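Local coordinates for protein malate dehydrogenase (Naegleria fowleri, PDB 6UM4) that probably catalyses the reversible NAD-dependent oxidation of malate to oxaloacetate, at residues M248-L251 and D252-R255; N310-I313 and P314-Q318. All coordinates share one frame; numbering follows the deposited sequence.

Contact 1 of 2, residues M248-L251 and D252-R255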
loop_
_atom_site.group_PDB
_atom_site.type_symbol
_atom_site.label_atom_id
_atom_site.label_comp_id
_atom_site.label_asym_id
_atom_site.label_seq_id
_atom_site.Cartn_x
_atom_site.Cartn_y
_atom_site.Cartn_z
ATOM N N MET A 248 7.248 13.077 12.248
ATOM C CA MET A 248 6.242 13.156 11.189
ATOM C C MET A 248 4.984 13.906 11.624
ATOM O O MET A 248 4.238 13.434 12.491
ATOM C CB MET A 248 5.833 11.769 10.712
ATOM C CG MET A 248 5.063 11.886 9.418
ATOM S SD MET A 248 4.639 10.315 8.671
ATOM C CE MET A 248 3.367 9.794 9.838
ATOM N N THR A 249 4.718 15.043 10.983
ATOM C CA THR A 249 3.418 15.711 11.067
ATOM C C THR A 249 2.716 15.724 9.718
ATOM O O THR A 249 1.707 16.427 9.541
ATOM C CB THR A 249 3.587 17.139 11.572
ATOM O OG1 THR A 249 4.577 17.790 10.769
ATOM C CG2 THR A 249 4.055 17.110 13.011
ATOM N N ARG A 250 3.259 14.978 8.753
ATOM C CA ARG A 250 2.737 14.999 7.401
ATOM C C ARG A 250 1.313 14.492 7.362
ATOM O O ARG A 250 0.553 14.865 6.468
ATOM C CB ARG A 250 3.633 14.146 6.495
ATOM C CG ARG A 250 3.255 14.156 5.012
ATOM C CD ARG A 250 3.049 15.588 4.525
ATOM N NE ARG A 250 2.823 15.624 3.091
ATOM C CZ ARG A 250 3.783 15.673 2.176
ATOM N NH1 ARG A 250 5.065 15.699 2.542
ATOM N NH2 ARG A 250 3.454 15.674 0.882
ATOM N N LEU A 251 0.932 13.624 8.309
ATOM C CA LEU A 251 -0.431 13.112 8.298
ATOM C C LEU A 251 -1.403 14.177 8.799
ATOM O O LEU A 251 -2.492 14.347 8.235
ATOM C CB LEU A 251 -0.540 11.826 9.119
ATOM C CG LEU A 251 -1.960 11.257 9.072
ATOM C CD1 LEU A 251 -2.365 10.905 7.641
ATOM C CD2 LEU A 251 -2.205 10.097 10.040
ATOM N N ASP A 252 -1.030 14.903 9.858
ATOM C CA ASP A 252 -1.804 16.078 10.247
ATOM C C ASP A 252 -1.951 17.025 9.063
ATOM O O ASP A 252 -3.053 17.505 8.750
ATOM C CB ASP A 252 -1.153 16.793 11.431
ATOM C CG ASP A 252 -0.848 15.864 12.613
ATOM O OD1 ASP A 252 -1.738 15.137 13.101
ATOM O OD2 ASP A 252 0.295 15.919 13.115
ATOM N N HIS A 253 -0.833 17.297 8.392
ATOM C CA HIS A 253 -0.825 18.173 7.226
ATOM C C HIS A 253 -1.814 17.702 6.162
ATOM O O HIS A 253 -2.685 18.461 5.721
ATOM C CB HIS A 253 0.601 18.235 6.671
ATOM C CG HIS A 253 0.744 19.084 5.452
ATOM N ND1 HIS A 253 1.289 20.347 5.490
ATOM C CD2 HIS A 253 0.425 18.848 4.157
ATOM C CE1 HIS A 253 1.297 20.859 4.271
ATOM N NE2 HIS A 253 0.781 19.967 3.442
ATOM N N ASP A 254 -1.711 16.434 5.765
ATOM C CA ASP A 254 -2.596 15.913 4.737
ATOM C C ASP A 254 -4.046 15.883 5.205
ATOM O O ASP A 254 -4.964 15.978 4.379
ATOM C CB ASP A 254 -2.140 14.504 4.298
ATOM C CG ASP A 254 -0.828 14.530 3.513
ATOM O OD1 ASP A 254 -0.436 15.620 3.013
ATOM O OD2 ASP A 254 -0.173 13.463 3.417
ATOM N N ARG A 255 -4.281 15.677 6.503
ATOM C CA ARG A 255 -5.653 15.699 6.994
ATOM C C ARG A 255 -6.248 17.093 6.871
ATOM O O ARG A 255 -7.427 17.239 6.531
ATOM C CB ARG A 255 -5.712 15.209 8.437
ATOM C CG ARG A 255 -5.538 13.710 8.568
ATOM C CD ARG A 255 -5.282 13.327 10.001
ATOM N NE ARG A 255 -5.500 11.906 10.229
ATOM C CZ ARG A 255 -5.126 11.276 11.331
ATOM N NH1 ARG A 255 -4.497 11.946 12.298
ATOM N NH2 ARG A 255 -5.361 9.979 11.460
HETATM O O HOH W 1 0.487 16.068 0.593
#

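Contact 2 of 2, residues N310-I313 and P314-Q318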
loop_
_atom_site.group_PDB
_atom_site.type_symbol
_atom_site.label_atom_id
_atom_site.label_comp_id
_atom_site.label_asym_id
_atom_site.label_seq_id
_atom_site.Cartn_x
_atom_site.Cartn_y
_atom_site.Cartn_z
ATOM N N ASN A 310 -13.751 26.644 15.437
ATOM C CA ASN A 310 -14.759 25.748 15.984
ATOM C C ASN A 310 -14.877 24.436 15.232
ATOM O O ASN A 310 -15.421 23.472 15.787
ATOM C CB ASN A 310 -16.129 26.423 16.017
ATOM C CG ASN A 310 -16.130 27.677 16.856
ATOM O OD1 ASN A 310 -15.405 27.767 17.850
ATOM N ND2 ASN A 310 -16.979 28.622 16.508
ATOM N N GLU A 311 -14.409 24.376 13.985
ATOM C CA GLU A 311 -14.564 23.148 13.229
ATOM C C GLU A 311 -13.239 22.668 12.658
ATOM O O GLU A 311 -12.787 21.562 12.980
ATOM C CB GLU A 311 -15.601 23.335 12.120
ATOM C CG GLU A 311 -17.000 23.592 12.643
ATOM C CD GLU A 311 -18.048 23.538 11.543
ATOM O OE1 GLU A 311 -18.133 22.509 10.824
ATOM O OE2 GLU A 311 -18.774 24.545 11.383
ATOM N N PHE A 312 -12.614 23.484 11.808
ATOM C CA PHE A 312 -11.442 23.017 11.076
ATOM C C PHE A 312 -10.361 22.514 12.024
ATOM O O PHE A 312 -9.958 21.348 11.962
ATOM C CB PHE A 312 -10.898 24.132 10.189
ATOM C CG PHE A 312 -9.641 23.765 9.482
ATOM C CD1 PHE A 312 -9.676 22.904 8.381
ATOM C CD2 PHE A 312 -8.412 24.255 9.926
ATOM C CE1 PHE A 312 -8.512 22.551 7.705
ATOM C CE2 PHE A 312 -7.235 23.903 9.268
ATOM C CZ PHE A 312 -7.275 23.049 8.160
ATOM N N ILE A 313 -9.889 23.370 12.928
ATOM C CA ILE A 313 -8.801 22.964 13.816
ATOM C C ILE A 313 -9.176 21.754 14.659
ATOM O O ILE A 313 -8.371 20.811 14.735
ATOM C CB ILE A 313 -8.325 24.156 14.664
ATOM C CG1 ILE A 313 -7.543 25.142 13.799
ATOM C CG2 ILE A 313 -7.450 23.642 15.809
ATOM C CD1 ILE A 313 -7.076 26.377 14.548
ATOM N N PRO A 314 -10.332 21.711 15.326
ATOM C CA PRO A 314 -10.665 20.496 16.090
ATOM C C PRO A 314 -10.844 19.265 15.222
ATOM O O PRO A 314 -10.503 18.160 15.656
ATOM C CB PRO A 314 -11.966 20.873 16.812
ATOM C CG PRO A 314 -12.463 22.094 16.150
ATOM C CD PRO A 314 -11.296 22.799 15.570
ATOM N N ASN A 315 -11.396 19.411 14.014
ATOM C CA ASN A 315 -11.553 18.245 13.148
ATOM C C ASN A 315 -10.199 17.664 12.767
ATOM O O ASN A 315 -10.043 16.440 12.681
ATOM C CB ASN A 315 -12.335 18.604 11.887
ATOM C CG ASN A 315 -13.811 18.824 12.151
ATOM O OD1 ASN A 315 -14.350 18.370 13.160
ATOM N ND2 ASN A 315 -14.472 19.516 11.236
ATOM N N VAL A 316 -9.212 18.534 12.531
ATOM C CA VAL A 316 -7.881 18.077 12.182
ATOM C C VAL A 316 -7.219 17.427 13.391
ATOM O O VAL A 316 -6.555 16.394 13.268
ATOM C CB VAL A 316 -7.033 19.246 11.643
ATOM C CG1 VAL A 316 -5.622 18.766 11.361
ATOM C CG2 VAL A 316 -7.629 19.830 10.385
ATOM N N GLN A 317 -7.385 18.027 14.573
ATOM C CA GLN A 317 -6.753 17.499 15.777
ATOM C C GLN A 317 -7.339 16.151 16.165
ATOM O O GLN A 317 -6.618 15.277 16.658
ATOM C CB GLN A 317 -6.923 18.487 16.942
ATOM C CG GLN A 317 -6.163 19.793 16.821
ATOM C CD GLN A 317 -6.626 20.814 17.841
ATOM O OE1 GLN A 317 -7.769 20.760 18.325
ATOM N NE2 GLN A 317 -5.744 21.752 18.185
ATOM N N GLN A 318 -8.643 15.958 15.936
ATOM C CA GLN A 318 -9.357 14.776 16.406
ATOM C C GLN A 318 -9.611 13.763 15.305
ATOM O O GLN A 318 -10.402 12.835 15.497
ATOM C CB GLN A 318 -10.682 15.179 17.053
ATOM C CG GLN A 318 -10.483 16.140 18.195
ATOM C CD GLN A 318 -9.610 15.541 19.280
ATOM O OE1 GLN A 318 -9.663 14.332 19.538
ATOM N NE2 GLN A 318 -8.781 16.375 19.904
HETATM O O HOH W 2 -17.179 20.323 11.567
#

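Contact 1 of 2, residues M248-L251 and D252-R255
Leu251 packs on Arg255, one turn further along the helix. Its methyl CD2 sits over the centre of the guanidinium face, 3.4 Å from Arg255 CZ. The Arg255 chain runs extended from CG to NE, which carries the flat group back over the leucine. Leu251 O accepts a hydrogen bond from the backbone N of Arg255 at 2.8 Å. Asp152 of the second subunit packs on Leu251 and Asp254.

Arg250 and Asp254 form the second i to i+4 pair. CG of Arg250 is anti to the backbone N (chi1 -176°), and a bend at chi2 swings the chain toward the aspartate. Arg250 NE donates a hydrogen bond, part of a salt bridge, to Asp254 OD1 at 3.3 Å. The oxygen lies in the guanidinium plane, but the guanidinium and carboxylate planes are 78° apart. Water 1 completes the link, accepting from Arg250 NH2 at 3.0 Å and donating to Asp254 OD1 at 2.6 Å. Asp345 holds NH1 in a further salt bridge, so the buried guanidinium is gripped on several N-H groups.

Asp252 CB lies against Thr249 O at 3.4 Å. That same oxygen accepts a hydrogen bond from His253 N at 2.9 Å. Asp252 OD2 lies beside Thr249 CB and hydrogen-bonds His280 ND1. This is consistent with the Asp-His pair of malate dehydrogenases, and Arg255 probably corresponds to the arginine that binds the substrate carboxylate in related enzymes.

His253 bonds Ser355 through ND1. The turn is buried between helix 332-348, which packs on Leu251 and Arg250, and strands 271-277 and 353-359.

Contact 2 of 2, residues N310-I313 and P314-Q318
Val316 lays its methyl CG2 over one face of the Phe312 ring, offset toward the rim. CG2 is 4.0 Å from the ring centroid and 15° off the ring normal, a CH-pi contact. The two side chains lie alongside each other and point the same way. Phe312 CG is anti to the backbone N (chi1 176°), which sends the ring along the valine. Val316 N also bonds Phe312 O.

Pro314 lies in the last turn of helix 305-317 and has no N-H to give to the turn before. The helix is kinked here and has a wider pi-type turn at 310-312. Pro314 CG fills in against two carbonyls, 3.2 Å from Glu311 O and 3.3 Å from Asn310 O. Helical bonding resumes at once, with Asn315 N on Glu311 O at 2.8 Å.

Gln317 brings its amide across Ile313, and Gln317 NE2 lies 3.5 Å from Ile313 CG2. That amide bonds Gln284 O.

On the outer side, water 2 donates to Glu311 OE1 and accepts from Asn315 ND2 at 2.8 Å. Phe312, Ile313 and Val316 meet Pro286 of strand 285-287, and Phe312 and Val316 also touch Gln259 of helix 250-264. The chemistry implies a two-sided turn: Phe312, Ile313 and Val316 face the interior, while exposed Glu311 and partly exposed Asn315 share a water.

Contact 1 opens helix 250-264, and contact 2 lies later in the chain, at the end of helix 305-317. Their centres are about 13 Å apart, yet they touch: Asp252 O meets Val316 CG1 at 3.9 Å. This is packing. Gln284 also joins them. Its NE2 makes a weak hydrogen bond with Asp252, and its backbone O accepts from Gln317. Contact 1 is buried, about 8 Å from the centre of the chain, and supplies Asp252, the aspartate of a probable active-site Asp-His pair with His280. Contact 2 is about 20 Å from that centre, is partly exposed, and flanks this region from outside.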